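Local coordinates for protein 2,3-dimethylmalate lyase (Aspergillus niger, PDB 3FA4) that is a TIM-barrel protein of the phosphoenolpyruvate phosphomutase family, assembled from four chains and holding a magnesium ion, at residues B[114-119]-B[160-165]; B[110-115]-B[153-158]. All coordinates share one frame; numbering follows the deposited sequence.

Contact 1 of 2, residues B[114-119]-B[160-165]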
ATOM      1  N   ILE B 114     -13.934 -16.645   8.066  1.00 37.24           N
ATOM      2  CA  ILE B 114     -14.899 -15.504   8.157  1.00 37.22           C
ATOM      3  C   ILE B 114     -15.913 -15.740   9.298  1.00 36.77           C
ATOM      4  O   ILE B 114     -16.467 -16.827   9.404  1.00 35.73           O
ATOM      5  CB  ILE B 114     -15.605 -15.267   6.771  1.00 38.12           C
ATOM      6  CG1 ILE B 114     -14.826 -14.215   6.000  1.00 38.42           C
ATOM      7  CG2 ILE B 114     -17.066 -14.781   6.904  1.00 34.40           C
ATOM      8  CD1 ILE B 114     -15.298 -14.093   4.721  1.00 41.87           C
ATOM      9  N   GLU B 115     -16.085 -14.752  10.167  1.00 36.15           N
ATOM     10  CA  GLU B 115     -16.844 -14.922  11.410  1.00 37.57           C
ATOM     11  C   GLU B 115     -18.167 -14.130  11.457  1.00 38.22           C
ATOM     12  O   GLU B 115     -18.472 -13.325  10.522  1.00 40.21           O
ATOM     13  CB  GLU B 115     -15.964 -14.612  12.646  1.00 37.45           C
ATOM     14  CG  GLU B 115     -15.552 -13.183  12.767  1.00 39.07           C
ATOM     15  CD  GLU B 115     -14.252 -12.937  13.579  1.00 39.72           C
ATOM     16  OE1 GLU B 115     -13.168 -13.368  13.162  1.00 37.23           O
ATOM     17  OE2 GLU B 115     -14.287 -12.166  14.589  1.00 43.37           O
ATOM     18  N   ASP B 116     -18.966 -14.365  12.521  1.00 37.35           N
ATOM     19  CA  ASP B 116     -20.343 -13.836  12.613  1.00 36.52           C
ATOM     20  C   ASP B 116     -20.479 -12.531  13.475  1.00 36.35           C
ATOM     21  O   ASP B 116     -21.589 -12.073  13.789  1.00 34.72           O
ATOM     22  CB  ASP B 116     -21.310 -14.949  13.052  1.00 36.21           C
ATOM     23  CG  ASP B 116     -20.859 -15.644  14.298  1.00 35.92           C
ATOM     24  OD1 ASP B 116     -19.722 -15.368  14.750  1.00 38.91           O
ATOM     25  OD2 ASP B 116     -21.625 -16.457  14.829  1.00 35.83           O
ATOM     26  N   GLN B 117     -19.331 -11.938  13.794  1.00 36.63           N
ATOM     27  CA  GLN B 117     -19.283 -10.701  14.537  1.00 40.14           C
ATOM     28  C   GLN B 117     -19.629  -9.512  13.652  1.00 40.96           C
ATOM     29  O   GLN B 117     -19.690  -9.631  12.420  1.00 41.57           O
ATOM     30  CB  GLN B 117     -17.909 -10.503  15.195  1.00 40.57           C
ATOM     31  CG  GLN B 117     -17.566 -11.546  16.263  1.00 42.95           C
ATOM     32  CD  GLN B 117     -16.519 -11.037  17.241  1.00 44.60           C
ATOM     33  OE1 GLN B 117     -16.826 -10.319  18.159  1.00 44.75           O
ATOM     34  NE2 GLN B 117     -15.291 -11.425  17.046  1.00 47.57           N
ATOM     35  N   VAL B 118     -19.915  -8.390  14.309  1.00 42.04           N
ATOM     36  CA  VAL B 118     -20.145  -7.111  13.645  1.00 43.04           C
ATOM     37  C   VAL B 118     -18.769  -6.587  13.230  1.00 43.27           C
ATOM     38  O   VAL B 118     -17.748  -6.897  13.864  1.00 41.85           O
ATOM     39  CB  VAL B 118     -20.871  -6.113  14.555  1.00 42.51           C
ATOM     40  CG1 VAL B 118     -21.060  -4.800  13.839  1.00 47.06           C
ATOM     41  CG2 VAL B 118     -22.233  -6.618  14.873  1.00 41.28           C
ATOM     42  N   GLN B 119     -18.739  -5.842  12.127  1.00 43.88           N
ATOM     43  CA  GLN B 119     -17.486  -5.345  11.624  1.00 45.40           C
ATOM     44  C   GLN B 119     -16.730  -4.579  12.707  1.00 47.38           C
ATOM     45  O   GLN B 119     -15.538  -4.886  12.961  1.00 48.63           O
ATOM     46  CB  GLN B 119     -17.716  -4.418  10.446  1.00 44.13           C
ATOM     47  CG  GLN B 119     -16.451  -4.177   9.653  1.00 42.99           C
ATOM     48  CD  GLN B 119     -16.781  -3.506   8.341  1.00 46.50           C
ATOM     49  OE1 GLN B 119     -17.987  -3.404   7.960  1.00 43.78           O
ATOM     50  NE2 GLN B 119     -15.722  -3.071   7.602  1.00 42.71           N
ATOM     51  N   ARG B 160     -16.329 -19.524  10.802  1.00 34.82           N
ATOM     52  CA  ARG B 160     -16.121 -19.358  12.211  1.00 34.25           C
ATOM     53  C   ARG B 160     -17.355 -18.737  12.877  1.00 33.49           C
ATOM     54  O   ARG B 160     -18.031 -17.868  12.302  1.00 33.21           O
ATOM     55  CB  ARG B 160     -14.903 -18.451  12.399  1.00 35.05           C
ATOM     56  CG  ARG B 160     -14.662 -18.087  13.805  1.00 33.54           C
ATOM     57  CD  ARG B 160     -13.440 -17.308  13.904  1.00 36.68           C
ATOM     58  NE  ARG B 160     -13.537 -16.372  15.005  1.00 36.24           N
ATOM     59  CZ  ARG B 160     -12.503 -15.914  15.697  1.00 33.43           C
ATOM     60  NH1 ARG B 160     -11.277 -16.275  15.385  1.00 31.23           N
ATOM     61  NH2 ARG B 160     -12.712 -15.062  16.680  1.00 31.99           N
ATOM     62  N   THR B 161     -17.624 -19.192  14.091  1.00 33.18           N
ATOM     63  CA  THR B 161     -18.642 -18.623  14.914  1.00 33.83           C
ATOM     64  C   THR B 161     -18.139 -18.263  16.284  1.00 35.10           C
ATOM     65  O   THR B 161     -17.451 -19.047  16.977  1.00 34.76           O
ATOM     66  CB  THR B 161     -19.947 -19.416  14.964  1.00 35.52           C
ATOM     67  OG1 THR B 161     -20.907 -18.683  15.719  1.00 34.04           O
ATOM     68  CG2 THR B 161     -19.780 -20.913  15.495  1.00 34.33           C
ATOM     69  N   ASP B 162     -18.414 -16.989  16.616  1.00 34.99           N
ATOM     70  CA  ASP B 162     -18.001 -16.446  17.892  1.00 35.65           C
ATOM     71  C   ASP B 162     -19.159 -16.419  18.853  1.00 35.75           C
ATOM     72  O   ASP B 162     -19.091 -15.697  19.854  1.00 35.85           O
ATOM     73  CB  ASP B 162     -17.386 -15.061  17.715  1.00 34.92           C
ATOM     74  CG  ASP B 162     -16.046 -15.127  17.023  1.00 35.23           C
ATOM     75  OD1 ASP B 162     -15.011 -15.354  17.675  1.00 39.13           O
ATOM     76  OD2 ASP B 162     -16.029 -15.011  15.812  1.00 36.84           O
ATOM     77  N   SER B 163     -20.207 -17.205  18.559  1.00 35.50           N
ATOM     78  CA  SER B 163     -21.477 -17.149  19.354  1.00 35.73           C
ATOM     79  C   SER B 163     -21.533 -17.958  20.627  1.00 36.06           C
ATOM     80  O   SER B 163     -22.467 -17.780  21.368  1.00 36.98           O
ATOM     81  CB  SER B 163     -22.683 -17.506  18.511  1.00 35.76           C
ATOM     82  OG  SER B 163     -22.586 -18.837  18.089  1.00 35.54           O
ATOM     83  N   LEU B 164     -20.543 -18.814  20.902  1.00 36.59           N
ATOM     84  CA  LEU B 164     -20.612 -19.705  22.095  1.00 37.14           C
ATOM     85  C   LEU B 164     -20.910 -19.017  23.444  1.00 37.44           C
ATOM     86  O   LEU B 164     -21.928 -19.241  24.076  1.00 37.70           O
ATOM     87  CB  LEU B 164     -19.346 -20.583  22.200  1.00 36.25           C
ATOM     88  CG  LEU B 164     -19.264 -21.718  23.208  1.00 36.53           C
ATOM     89  CD1 LEU B 164     -20.357 -22.749  23.000  1.00 34.37           C
ATOM     90  CD2 LEU B 164     -17.919 -22.407  23.104  1.00 36.65           C
ATOM     91  N   GLN B 165     -19.975 -18.238  23.939  1.00 39.18           N
ATOM     92  CA  GLN B 165     -20.208 -17.489  25.198  1.00 40.75           C
ATOM     93  C   GLN B 165     -21.503 -16.655  25.213  1.00 40.13           C
ATOM     94  O   GLN B 165     -22.180 -16.595  26.249  1.00 40.79           O
ATOM     95  CB  GLN B 165     -19.017 -16.565  25.463  1.00 41.58           C
ATOM     96  CG  GLN B 165     -18.670 -15.672  24.252  1.00 43.74           C
ATOM     97  CD  GLN B 165     -18.127 -14.373  24.764  1.00 49.61           C
ATOM     98  OE1 GLN B 165     -17.312 -14.391  25.716  1.00 54.35           O
ATOM     99  NE2 GLN B 165     -18.619 -13.232  24.234  1.00 44.84           N
TER
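The carboxylate of D116 reaches across to T161 and D162, its CG set between its own N and carbonyl carbon (chi1 52°). OD1 receives D162 N on its syn lone pair at 2.8 Å, almost straight at 177°, while OD2 accepts from T161 OG1 at 2.5 Å, the hydroxyl lying well out of the carboxylate plane. R160 N donates to I114 O, carrying on the parallel strand pairing. A weaker CH...O contact runs from E115 CA to R160 O.

The charged groups form a network. R160 grips D162 side-on within its own segment, NE to OD2 at 3.0 Å and NH2 to OD1 at 2.5 Å. The carboxylate of E115 stacks on this guanidinium, their planes 7° apart; OE1 sits 3.5 Å from R160 NE, above the plane, an attraction of charges without a directed N-H. Q117 NE2 donates to E115 OE2 and lies 3.8 Å from D162 CG.

Three buried carboxylates gather here, with E115 OE2 just 3.6 Å from D162 OD2. R160 and K129 probably ease that closeness, R175 gives D116 OD2 a second, positively charged partner, and E115 carries the network to about 4 Å from the magnesium ion.

Contact 2 of 2, residues B[110-115]-B[153-158]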
ATOM      1  N   ALA B 110      -4.271 -20.351   0.925  1.00 33.43           N
ATOM      2  CA  ALA B 110      -4.989 -21.630   0.852  1.00 33.34           C
ATOM      3  C   ALA B 110      -6.413 -21.705   1.510  1.00 32.89           C
ATOM      4  O   ALA B 110      -7.258 -22.463   1.055  1.00 33.84           O
ATOM      5  CB  ALA B 110      -4.106 -22.784   1.318  1.00 32.34           C
ATOM      6  N   ALA B 111      -6.645 -20.987   2.589  1.00 31.43           N
ATOM      7  CA  ALA B 111      -7.909 -21.002   3.280  1.00 32.96           C
ATOM      8  C   ALA B 111      -7.997 -19.680   4.042  1.00 33.22           C
ATOM      9  O   ALA B 111      -6.979 -19.102   4.312  1.00 34.40           O
ATOM     10  CB  ALA B 111      -7.948 -22.169   4.268  1.00 32.26           C
ATOM     11  N   PHE B 112      -9.188 -19.198   4.374  1.00 33.73           N
ATOM     12  CA  PHE B 112      -9.304 -18.007   5.262  1.00 33.81           C
ATOM     13  C   PHE B 112     -10.511 -18.209   6.120  1.00 33.62           C
ATOM     14  O   PHE B 112     -11.469 -18.813   5.673  1.00 32.27           O
ATOM     15  CB  PHE B 112      -9.467 -16.682   4.466  1.00 35.64           C
ATOM     16  CG  PHE B 112     -10.602 -16.672   3.477  1.00 36.69           C
ATOM     17  CD1 PHE B 112     -11.860 -16.227   3.842  1.00 42.16           C
ATOM     18  CD2 PHE B 112     -10.408 -17.062   2.173  1.00 38.54           C
ATOM     19  CE1 PHE B 112     -12.906 -16.169   2.910  1.00 41.07           C
ATOM     20  CE2 PHE B 112     -11.445 -17.042   1.243  1.00 43.36           C
ATOM     21  CZ  PHE B 112     -12.696 -16.586   1.612  1.00 41.49           C
ATOM     22  N   HIS B 113     -10.498 -17.776   7.366  1.00 32.80           N
ATOM     23  CA  HIS B 113     -11.797 -17.833   8.058  1.00 35.37           C
ATOM     24  C   HIS B 113     -12.604 -16.526   8.071  1.00 35.70           C
ATOM     25  O   HIS B 113     -12.029 -15.489   8.144  1.00 36.38           O
ATOM     26  CB  HIS B 113     -11.744 -18.458   9.477  1.00 35.13           C
ATOM     27  CG  HIS B 113     -10.664 -17.923  10.358  1.00 35.82           C
ATOM     28  ND1 HIS B 113     -10.772 -16.711  11.040  1.00 35.68           N
ATOM     29  CD2 HIS B 113      -9.463 -18.449  10.707  1.00 32.97           C
ATOM     30  CE1 HIS B 113      -9.669 -16.506  11.747  1.00 31.31           C
ATOM     31  NE2 HIS B 113      -8.860 -17.544  11.568  1.00 36.76           N
ATOM     32  N   ILE B 114     -13.934 -16.645   8.066  1.00 37.24           N
ATOM     33  CA  ILE B 114     -14.899 -15.504   8.157  1.00 37.22           C
ATOM     34  C   ILE B 114     -15.913 -15.740   9.298  1.00 36.77           C
ATOM     35  O   ILE B 114     -16.467 -16.827   9.404  1.00 35.73           O
ATOM     36  CB  ILE B 114     -15.605 -15.267   6.771  1.00 38.12           C
ATOM     37  CG1 ILE B 114     -14.826 -14.215   6.000  1.00 38.42           C
ATOM     38  CG2 ILE B 114     -17.066 -14.781   6.904  1.00 34.40           C
ATOM     39  CD1 ILE B 114     -15.298 -14.093   4.721  1.00 41.87           C
ATOM     40  N   GLU B 115     -16.085 -14.752  10.167  1.00 36.15           N
ATOM     41  CA  GLU B 115     -16.844 -14.922  11.410  1.00 37.57           C
ATOM     42  C   GLU B 115     -18.167 -14.130  11.457  1.00 38.22           C
ATOM     43  O   GLU B 115     -18.472 -13.325  10.522  1.00 40.21           O
ATOM     44  CB  GLU B 115     -15.964 -14.612  12.646  1.00 37.45           C
ATOM     45  CG  GLU B 115     -15.552 -13.183  12.767  1.00 39.07           C
ATOM     46  CD  GLU B 115     -14.252 -12.937  13.579  1.00 39.72           C
ATOM     47  OE1 GLU B 115     -13.168 -13.368  13.162  1.00 37.23           O
ATOM     48  OE2 GLU B 115     -14.287 -12.166  14.589  1.00 43.37           O
ATOM     49  N   SER B 153     -11.684 -20.639  -8.229  1.00 34.84           N
ATOM     50  CA  SER B 153     -10.691 -20.730  -7.161  1.00 33.70           C
ATOM     51  C   SER B 153     -11.065 -21.754  -6.137  1.00 33.49           C
ATOM     52  O   SER B 153     -12.235 -21.839  -5.745  1.00 34.22           O
ATOM     53  CB  SER B 153     -10.545 -19.387  -6.509  1.00 32.78           C
ATOM     54  OG  SER B 153      -9.940 -19.544  -5.256  1.00 35.43           O
ATOM     55  N   ASP B 154     -10.081 -22.551  -5.739  1.00 33.87           N
ATOM     56  CA  ASP B 154     -10.195 -23.631  -4.753  1.00 33.49           C
ATOM     57  C   ASP B 154      -9.894 -23.134  -3.334  1.00 34.56           C
ATOM     58  O   ASP B 154      -9.763 -23.931  -2.428  1.00 34.72           O
ATOM     59  CB  ASP B 154      -9.124 -24.676  -4.995  1.00 34.94           C
ATOM     60  CG  ASP B 154      -9.430 -25.614  -6.157  1.00 37.51           C
ATOM     61  OD1 ASP B 154     -10.608 -25.738  -6.513  1.00 40.26           O
ATOM     62  OD2 ASP B 154      -8.476 -26.261  -6.681  1.00 36.06           O
ATOM     63  N   ILE B 155      -9.750 -21.826  -3.126  1.00 34.14           N
ATOM     64  CA  ILE B 155      -9.514 -21.352  -1.786  1.00 33.72           C
ATOM     65  C   ILE B 155     -10.579 -22.034  -0.880  1.00 34.78           C
ATOM     66  O   ILE B 155     -11.716 -22.183  -1.295  1.00 34.02           O
ATOM     67  CB  ILE B 155      -9.499 -19.753  -1.724  1.00 34.32           C
ATOM     68  CG1 ILE B 155      -8.822 -19.268  -0.406  1.00 33.58           C
ATOM     69  CG2 ILE B 155     -10.886 -19.211  -1.941  1.00 28.08           C
ATOM     70  CD1 ILE B 155      -8.459 -17.843  -0.352  1.00 33.50           C
ATOM     71  N   VAL B 156     -10.160 -22.466   0.319  1.00 34.96           N
ATOM     72  CA  VAL B 156     -10.951 -23.155   1.348  1.00 34.23           C
ATOM     73  C   VAL B 156     -11.665 -22.136   2.270  1.00 34.77           C
ATOM     74  O   VAL B 156     -11.032 -21.345   2.906  1.00 35.89           O
ATOM     75  CB  VAL B 156     -10.008 -24.212   2.103  1.00 34.17           C
ATOM     76  CG1 VAL B 156     -10.598 -24.752   3.405  1.00 33.56           C
ATOM     77  CG2 VAL B 156      -9.670 -25.390   1.179  1.00 31.18           C
ATOM     78  N   VAL B 157     -12.991 -22.131   2.283  1.00 35.32           N
ATOM     79  CA  VAL B 157     -13.770 -21.242   3.133  1.00 36.53           C
ATOM     80  C   VAL B 157     -14.004 -21.859   4.510  1.00 36.45           C
ATOM     81  O   VAL B 157     -14.657 -22.893   4.652  1.00 37.67           O
ATOM     82  CB  VAL B 157     -15.104 -20.785   2.459  1.00 36.44           C
ATOM     83  CG1 VAL B 157     -15.770 -19.766   3.304  1.00 37.36           C
ATOM     84  CG2 VAL B 157     -14.788 -20.113   1.109  1.00 35.76           C
ATOM     85  N   ILE B 158     -13.415 -21.248   5.527  1.00 35.94           N
ATOM     86  CA  ILE B 158     -13.661 -21.692   6.886  1.00 33.45           C
ATOM     87  C   ILE B 158     -14.723 -20.807   7.507  1.00 34.52           C
ATOM     88  O   ILE B 158     -14.565 -19.612   7.416  1.00 36.28           O
ATOM     89  CB  ILE B 158     -12.394 -21.718   7.724  1.00 32.80           C
ATOM     90  CG1 ILE B 158     -11.255 -22.453   6.945  1.00 29.51           C
ATOM     91  CG2 ILE B 158     -12.738 -22.335   9.062  1.00 31.05           C
ATOM     92  CD1 ILE B 158      -9.942 -22.716   7.679  1.00 29.25           C
TER
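F112 and I155 make the tight end of the apolar packing: I155 CD1 meets the ring edge near its plane, 3.3 Å from F112 CD2. With CG between the backbone N and carbonyl carbon (chi1 54°), the ring swings over toward the neighbouring strand, where I155 crosses it at about a right angle. V157, on the same face, runs alongside the ring more loosely, with CG2 4.1 Å from F112 CZ. On the other face A111 CB sits against V156 CB at 3.6 Å, and I158 CD1 reaches back to A111 CB at 4.0 Å.

Between the two faces the strands pair in parallel, 26° apart in direction, through four backbone bonds from V156 N to A110 O at one end to I114 N to I158 O at the other.

The looser side is the approach to the second strand. S153 and D154 stand back from 110-115; S153 OG receives I155 N at 3.1 Å in an ST turn, and the pair packs on M2 and P1 of a neighbouring subunit. H113 CB packs on I158, but the imidazole turns off from 153-158. Backbone bonds and hydrocarbon thus hold this buried strand pair together, while H113 spends NE2 on Y43 OH and lies about 5 Å from the magnesium ion.

Coming from the N terminus, the chain enters strand 111-114, runs through a long loop that includes 116-119, then helix 134-151, before returning as strand 156-161. Contact 2 closes this beta-alpha-beta crossover along neighbouring parallel strands of the barrel, and contact 1 closes it again at the C-terminal ends of the strands and in the loops that follow. Because both segments of contact 1 follow their counterparts in the same order, the two closures cross rather than nest. I114 and E115 belong to both, and R160 CD packs on H113 ND1 at 4.0 Å between them. Contact 2 lies deeper in the chain; contact 1 ties the loop near the magnesium ion to the turn leading into helix 164-167.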